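Long-range contacts in putative alcohol dehydrogenase (Sinorhizobium meliloti, PDB 4J6F), which probably oxidises alcohols or reduces carbonyl compounds with a nicotinamide cofactor, as a member of the medium-chain dehydrogenase/reductase family: residues L39-L48 with V78-G86; M198-E208 with E297-A305. All coordinates share one frame; numbering follows the deposited sequence.

Interaction 1. Residues L39-L48 with V78-G86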
# COMPACT_ATOMS: atom_id res chain seq x y z
N LEU A 39 -1.31 31.48 -16.30
CA LEU A 39 -1.41 30.23 -17.04
C LEU A 39 -2.68 30.27 -17.89
O LEU A 39 -3.78 30.41 -17.35
CB LEU A 39 -1.43 29.06 -16.08
CG LEU A 39 -1.66 27.69 -16.72
CD1 LEU A 39 -0.42 27.28 -17.49
CD2 LEU A 39 -1.97 26.65 -15.65
N THR A 40 -2.53 30.12 -19.20
CA THR A 40 -3.60 30.39 -20.16
C THR A 40 -4.18 29.15 -20.85
O THR A 40 -5.12 29.25 -21.63
CB THR A 40 -3.12 31.38 -21.25
OG1 THR A 40 -2.10 30.77 -22.03
CG2 THR A 40 -2.57 32.65 -20.62
N GLY A 41 -3.61 27.99 -20.54
CA GLY A 41 -4.08 26.72 -21.09
C GLY A 41 -2.93 25.76 -20.89
O GLY A 41 -1.86 26.18 -20.44
N HIS A 42 -3.14 24.48 -21.19
CA HIS A 42 -2.06 23.48 -21.08
C HIS A 42 -1.06 23.58 -22.24
O HIS A 42 -1.40 24.03 -23.34
CB HIS A 42 -2.62 22.06 -20.97
CG HIS A 42 -3.44 21.82 -19.75
ND1 HIS A 42 -2.90 21.74 -18.48
CD2 HIS A 42 -4.78 21.63 -19.60
CE1 HIS A 42 -3.86 21.52 -17.61
NE2 HIS A 42 -5.01 21.45 -18.26
N GLY A 43 0.18 23.15 -21.98
CA GLY A 43 1.26 23.24 -22.96
C GLY A 43 2.59 23.67 -22.37
O GLY A 43 2.87 23.42 -21.18
N GLY A 44 3.40 24.34 -23.18
CA GLY A 44 4.75 24.71 -22.78
C GLY A 44 4.85 26.08 -22.15
O GLY A 44 3.85 26.78 -22.00
N LEU A 45 6.06 26.57 -21.97
CA LEU A 45 6.26 27.80 -21.25
C LEU A 45 5.47 28.92 -21.91
O LEU A 45 5.06 29.85 -21.24
CB LEU A 45 7.74 28.17 -21.24
CG LEU A 45 8.70 27.30 -20.42
CD1 LEU A 45 10.11 27.81 -20.61
CD2 LEU A 45 8.33 27.33 -18.96
N GLU A 46 5.29 28.86 -23.22
CA GLU A 46 4.61 29.95 -23.92
C GLU A 46 3.16 30.15 -23.44
O GLU A 46 2.57 31.22 -23.66
CB GLU A 46 4.71 29.81 -25.45
CG GLU A 46 3.74 28.82 -26.10
CD GLU A 46 4.16 27.35 -25.99
OE1 GLU A 46 3.31 26.49 -26.32
OE2 GLU A 46 5.31 27.04 -25.59
N LYS A 47 2.61 29.14 -22.75
CA LYS A 47 1.32 29.25 -22.07
C LYS A 47 1.36 30.10 -20.78
O LYS A 47 0.32 30.45 -20.22
CB LYS A 47 0.72 27.87 -21.78
CG LYS A 47 0.46 26.98 -22.99
CD LYS A 47 -0.59 27.56 -23.94
CE LYS A 47 -0.66 26.76 -25.24
NZ LYS A 47 -1.90 26.99 -26.03
N LEU A 48 2.56 30.45 -20.32
CA LEU A 48 2.69 31.37 -19.17
C LEU A 48 2.94 32.79 -19.64
O LEU A 48 4.04 33.11 -20.07
CB LEU A 48 3.82 30.94 -18.23
CG LEU A 48 3.77 29.55 -17.57
CD1 LEU A 48 5.16 29.17 -17.10
CD2 LEU A 48 2.74 29.45 -16.45
N VAL A 78 4.48 22.78 -12.75
CA VAL A 78 4.88 22.29 -14.05
C VAL A 78 3.87 21.27 -14.54
O VAL A 78 3.32 21.42 -15.63
CB VAL A 78 6.30 21.66 -13.97
CG1 VAL A 78 6.67 20.96 -15.26
CG2 VAL A 78 7.33 22.71 -13.67
N TRP A 79 3.60 20.26 -13.74
CA TRP A 79 2.67 19.22 -14.15
C TRP A 79 1.26 19.72 -14.44
O TRP A 79 0.63 19.24 -15.38
CB TRP A 79 2.66 18.04 -13.18
CG TRP A 79 3.95 17.26 -13.23
CD1 TRP A 79 4.73 16.98 -14.35
CD2 TRP A 79 4.60 16.63 -12.13
NE1 TRP A 79 5.83 16.23 -13.99
CE2 TRP A 79 5.77 15.99 -12.64
CE3 TRP A 79 4.31 16.53 -10.78
CZ2 TRP A 79 6.64 15.28 -11.82
CZ3 TRP A 79 5.18 15.81 -9.95
CH2 TRP A 79 6.33 15.20 -10.48
N VAL A 80 0.76 20.68 -13.66
CA VAL A 80 -0.54 21.25 -13.96
C VAL A 80 -0.50 21.94 -15.33
O VAL A 80 -1.41 21.78 -16.13
CB VAL A 80 -1.03 22.22 -12.87
CG1 VAL A 80 -2.18 23.07 -13.35
CG2 VAL A 80 -1.44 21.45 -11.63
N ARG A 81 0.56 22.68 -15.60
CA ARG A 81 0.68 23.40 -16.86
C ARG A 81 0.74 22.43 -18.02
O ARG A 81 0.04 22.61 -19.01
CB ARG A 81 1.91 24.29 -16.85
CG ARG A 81 2.06 25.22 -18.05
CD ARG A 81 3.49 25.72 -18.12
NE ARG A 81 4.32 24.68 -18.72
CZ ARG A 81 5.55 24.36 -18.33
NH1 ARG A 81 6.14 25.00 -17.33
NH2 ARG A 81 6.21 23.39 -18.95
N GLU A 82 1.56 21.39 -17.89
CA GLU A 82 1.65 20.35 -18.94
C GLU A 82 0.40 19.48 -19.05
O GLU A 82 0.16 18.90 -20.10
CB GLU A 82 2.88 19.47 -18.73
CG GLU A 82 4.16 20.28 -18.63
CD GLU A 82 5.41 19.43 -18.49
OE1 GLU A 82 5.42 18.52 -17.64
OE2 GLU A 82 6.39 19.68 -19.23
N GLY A 83 -0.40 19.40 -17.98
CA GLY A 83 -1.54 18.49 -17.93
C GLY A 83 -1.04 17.06 -17.80
O GLY A 83 -1.63 16.11 -18.32
N ALA A 84 0.05 16.90 -17.08
CA ALA A 84 0.76 15.65 -17.07
C ALA A 84 0.31 14.64 -16.01
O ALA A 84 1.10 13.77 -15.64
CB ALA A 84 2.24 15.91 -16.93
N TYR A 85 -0.93 14.73 -15.54
CA TYR A 85 -1.38 13.80 -14.49
C TYR A 85 -2.05 12.57 -15.05
O TYR A 85 -2.22 11.56 -14.35
CB TYR A 85 -2.25 14.49 -13.43
CG TYR A 85 -1.44 15.39 -12.55
CD1 TYR A 85 -0.75 14.89 -11.44
CD2 TYR A 85 -1.32 16.76 -12.83
CE1 TYR A 85 0.01 15.72 -10.63
CE2 TYR A 85 -0.55 17.59 -12.03
CZ TYR A 85 0.11 17.06 -10.94
OH TYR A 85 0.87 17.88 -10.14
N GLY A 86 -2.43 12.64 -16.32
CA GLY A 86 -3.12 11.55 -16.99
C GLY A 86 -4.47 11.27 -16.35
O GLY A 86 -4.89 11.93 -15.39

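Interaction 2. Residues M198-E208 with E297-A305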
# COMPACT_ATOMS: atom_id res chain seq x y z
N MSE A 198 3.38 12.02 4.10
CA MSE A 198 4.03 10.79 3.65
C MSE A 198 4.58 10.08 4.85
O MSE A 198 4.34 8.89 5.02
CB MSE A 198 5.14 11.10 2.65
CG MSE A 198 4.60 11.36 1.25
SE MSE A 198 6.10 11.84 0.05
CE MSE A 198 7.05 10.12 -0.06
N LEU A 199 5.30 10.81 5.71
CA LEU A 199 5.92 10.22 6.89
C LEU A 199 4.89 9.76 7.92
O LEU A 199 5.15 8.83 8.69
CB LEU A 199 6.93 11.18 7.53
CG LEU A 199 8.16 11.46 6.66
CD1 LEU A 199 9.15 12.36 7.38
CD2 LEU A 199 8.84 10.18 6.19
N GLU A 200 3.72 10.40 7.91
CA GLU A 200 2.63 10.05 8.80
C GLU A 200 1.89 8.80 8.30
O GLU A 200 1.48 7.92 9.09
CB GLU A 200 1.70 11.26 8.95
CG GLU A 200 0.74 11.22 10.13
CD GLU A 200 1.37 11.61 11.46
OE1 GLU A 200 0.60 11.96 12.37
OE2 GLU A 200 2.62 11.58 11.60
N ARG A 201 1.73 8.71 6.98
CA ARG A 201 1.03 7.58 6.35
C ARG A 201 1.83 6.30 6.47
O ARG A 201 1.27 5.22 6.62
CB ARG A 201 0.74 7.88 4.88
CG ARG A 201 -0.38 8.88 4.66
CD ARG A 201 -1.75 8.26 4.90
NE ARG A 201 -1.89 7.05 4.10
CZ ARG A 201 -2.05 7.06 2.78
NH1 ARG A 201 -2.10 8.21 2.12
NH2 ARG A 201 -2.14 5.91 2.13
N ALA A 202 3.15 6.43 6.39
CA ALA A 202 4.04 5.31 6.57
C ALA A 202 4.33 5.01 8.05
O ALA A 202 5.03 4.05 8.36
CB ALA A 202 5.34 5.56 5.82
N ARG A 203 3.81 5.85 8.95
CA ARG A 203 4.02 5.69 10.40
C ARG A 203 5.49 5.59 10.81
O ARG A 203 5.84 4.76 11.66
CB ARG A 203 3.28 4.46 10.90
CG ARG A 203 1.77 4.58 10.87
CD ARG A 203 1.09 3.24 11.09
NE ARG A 203 1.20 2.37 9.92
CZ ARG A 203 2.00 1.31 9.83
NH1 ARG A 203 2.01 0.59 8.72
NH2 ARG A 203 2.79 0.95 10.83
N LEU A 204 6.35 6.42 10.21
CA LEU A 204 7.77 6.37 10.49
C LEU A 204 8.08 6.80 11.93
O LEU A 204 7.73 7.90 12.33
CB LEU A 204 8.54 7.22 9.50
CG LEU A 204 10.04 7.42 9.73
CD1 LEU A 204 10.80 6.10 9.62
CD2 LEU A 204 10.62 8.45 8.76
N ALA A 205 8.76 5.94 12.67
CA ALA A 205 9.03 6.13 14.10
C ALA A 205 10.48 6.50 14.38
O ALA A 205 11.36 6.23 13.55
CB ALA A 205 8.68 4.86 14.87
N ALA A 206 10.73 7.10 15.55
CA ALA A 206 12.09 7.35 16.05
C ALA A 206 12.93 6.09 15.96
O ALA A 206 12.45 4.99 16.28
CB ALA A 206 12.03 7.84 17.48
N GLY A 207 14.18 6.23 15.50
CA GLY A 207 15.09 5.09 15.36
C GLY A 207 14.97 4.26 14.08
O GLY A 207 15.86 3.47 13.76
N GLU A 208 13.88 4.43 13.34
CA GLU A 208 13.72 3.72 12.08
C GLU A 208 14.55 4.32 10.94
O GLU A 208 14.98 5.47 11.02
CB GLU A 208 12.25 3.63 11.71
CG GLU A 208 11.50 2.55 12.48
CD GLU A 208 10.06 2.40 12.03
OE1 GLU A 208 9.48 3.41 11.57
OE2 GLU A 208 9.50 1.29 12.13
N GLU A 297 7.63 -6.62 5.61
CA GLU A 297 6.74 -5.82 6.48
C GLU A 297 7.07 -4.32 6.46
O GLU A 297 6.55 -3.56 7.28
CB GLU A 297 6.70 -6.35 7.91
CG GLU A 297 6.19 -7.78 7.97
CD GLU A 297 6.05 -8.33 9.38
OE1 GLU A 297 4.93 -8.74 9.75
OE2 GLU A 297 7.07 -8.35 10.11
N GLY A 298 7.93 -3.92 5.53
CA GLY A 298 8.32 -2.53 5.36
C GLY A 298 7.26 -1.78 4.58
O GLY A 298 6.36 -2.38 4.00
N ARG A 299 7.37 -0.45 4.63
CA ARG A 299 6.39 0.46 4.06
C ARG A 299 6.97 1.39 3.01
O ARG A 299 8.01 1.99 3.21
CB ARG A 299 5.75 1.30 5.17
CG ARG A 299 5.08 0.49 6.24
CD ARG A 299 6.01 0.23 7.39
NE ARG A 299 6.18 1.42 8.21
CZ ARG A 299 7.11 1.54 9.14
NH1 ARG A 299 7.95 0.55 9.36
NH2 ARG A 299 7.21 2.65 9.84
N TYR A 300 6.27 1.51 1.89
CA TYR A 300 6.69 2.31 0.78
C TYR A 300 5.72 3.48 0.74
O TYR A 300 4.52 3.31 0.99
CB TYR A 300 6.61 1.47 -0.50
CG TYR A 300 6.73 2.26 -1.78
CD1 TYR A 300 5.61 2.89 -2.35
CD2 TYR A 300 7.96 2.38 -2.43
CE1 TYR A 300 5.71 3.62 -3.51
CE2 TYR A 300 8.07 3.12 -3.61
CZ TYR A 300 6.95 3.74 -4.14
OH TYR A 300 7.04 4.47 -5.30
N THR A 301 6.22 4.66 0.44
CA THR A 301 5.34 5.81 0.33
C THR A 301 5.78 6.77 -0.78
O THR A 301 6.96 6.94 -1.01
CB THR A 301 5.22 6.53 1.67
OG1 THR A 301 4.21 7.54 1.57
CG2 THR A 301 6.55 7.15 2.09
N THR A 302 4.82 7.37 -1.47
CA THR A 302 5.12 8.27 -2.58
C THR A 302 4.08 9.38 -2.73
O THR A 302 2.91 9.20 -2.37
CB THR A 302 5.25 7.51 -3.91
OG1 THR A 302 5.55 8.42 -4.98
CG2 THR A 302 3.97 6.78 -4.26
N ALA A 303 4.51 10.53 -3.22
CA ALA A 303 3.61 11.60 -3.64
C ALA A 303 3.97 12.22 -4.99
O ALA A 303 3.46 13.27 -5.34
CB ALA A 303 3.49 12.66 -2.58
N GLY A 304 4.86 11.58 -5.72
CA GLY A 304 5.29 12.04 -7.03
C GLY A 304 6.32 11.06 -7.55
O GLY A 304 7.00 10.40 -6.78
N ALA A 305 6.43 10.95 -8.87
CA ALA A 305 7.39 10.07 -9.48
C ALA A 305 7.91 10.78 -10.70
O ALA A 305 7.28 10.74 -11.76
CB ALA A 305 6.75 8.74 -9.86

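Interaction 1. Residues L39-L48 with V78-G86
With CG anti to the backbone N (chi1 -173°) and a bend at chi3, the chain of Arg81 leaves its helix and turns its guanidinium along the 39-48 loop, where NE meets the carbonyl of Gly43. In His42 a chi1 of -63° sets the ring beside its own backbone N, and its turn about chi2 puts ND1 toward the helix end. The Arg81 NE bond to Gly43 O is 3.1 Å long and nearly straight (168°), with the oxygen in the guanidinium plane. In return, Gly43 N donates to Arg81 O at 3.0 Å. His42 ND1 reaches the same Arg81 O at 3.1 Å, from above the carbonyl plane and from the face opposite to Gly43 N.

Helix 75-82 stops here in a Schellman motif, with Gly83 at positive phi as its C-prime residue, where the loop between strands 33-39 and 48-51 binds the carbonyl of Arg81 in the last turn. Around the arginine, Leu45 CD2 lies over one guanidinium face, 3.6 Å from Arg81 NH1. Leu39 crosses the aliphatic chain at about a right angle, CD1 against Arg81 CG, and Leu48 CG packs on Arg81 CD at 3.9 Å. A leucine in place of Arg81 would probably leave Gly43 O without its side-chain donor and Leu45 without the flat group beneath it. Beyond the loop, Leu48 touches Phe361 and Gln365 of helix 361-370, and Arg81 NH1 makes a weak hydrogen bond to Gln365.

Interaction 2. Residues M198-E208 with E297-A305
The guanidinium of Arg299 presents two edges to the 198-208 segment. Side-on, Arg299 NE and NH2 both grip Ala202 O, at 2.9 Å from NE and 3.0 Å from NH2, with the oxygen in the guanidinium plane. End-on, Arg299 NH2 binds Glu208 OE1 at 3.0 Å and Arg299 NH1 binds Glu208 OE2 at 3.3 Å, although the carboxylate is turned 43° from the guanidinium. Bends at chi2 and chi3 (76°) turn the head of Arg299 to these partners. Ala205 N also donates to Glu208 OE1, at 2.9 Å and from the face opposite to Arg299 NH2, which probably steadies the carboxylate across the type II turn from Ala205 to Glu208. Arg203 crosses Arg299 at about a right angle, the two guanidinium planes 22° apart; Arg203 NH1 forms a salt bridge with Glu324.

Further along strand 299-302, contact becomes apolar: selenomethionine Met198 lays CE 3.7 Å from Thr301 CG2 and SE 3.8 Å from Ala303 CB. Helix 189-201, ending in a Schellman motif at Arg203, is thereby packed against the parallel sheet of the Rossmann-type domain.

Ala202 O, at the helix's C-terminal end, and the Glu208 carboxylate together probably stabilise the positive charge of buried Arg299, while Glu324 is likely to offset the nearness of the two arginines.

In the fold
The two contacts lie in different parts of the subunit, their centres about 30 Å apart. Interaction 1 is partly buried and joins a loop between two strands of a small antiparallel sheet to the end of helix 75-82; interaction 2 is largely buried and joins helix 189-201 and its following loop to a strand of the six-stranded parallel sheet. In both, an arginine donates to a backbone carbonyl of the other segment, near a helix that ends in a Schellman motif. In 39-48 with 78-86, however, that arginine belongs to the helix and has apolar neighbours, whereas in 198-208 with 297-305 it stands on the strand and adds a salt bridge. Both also carry residues meeting the second subunit, among them Ala84 and Arg201.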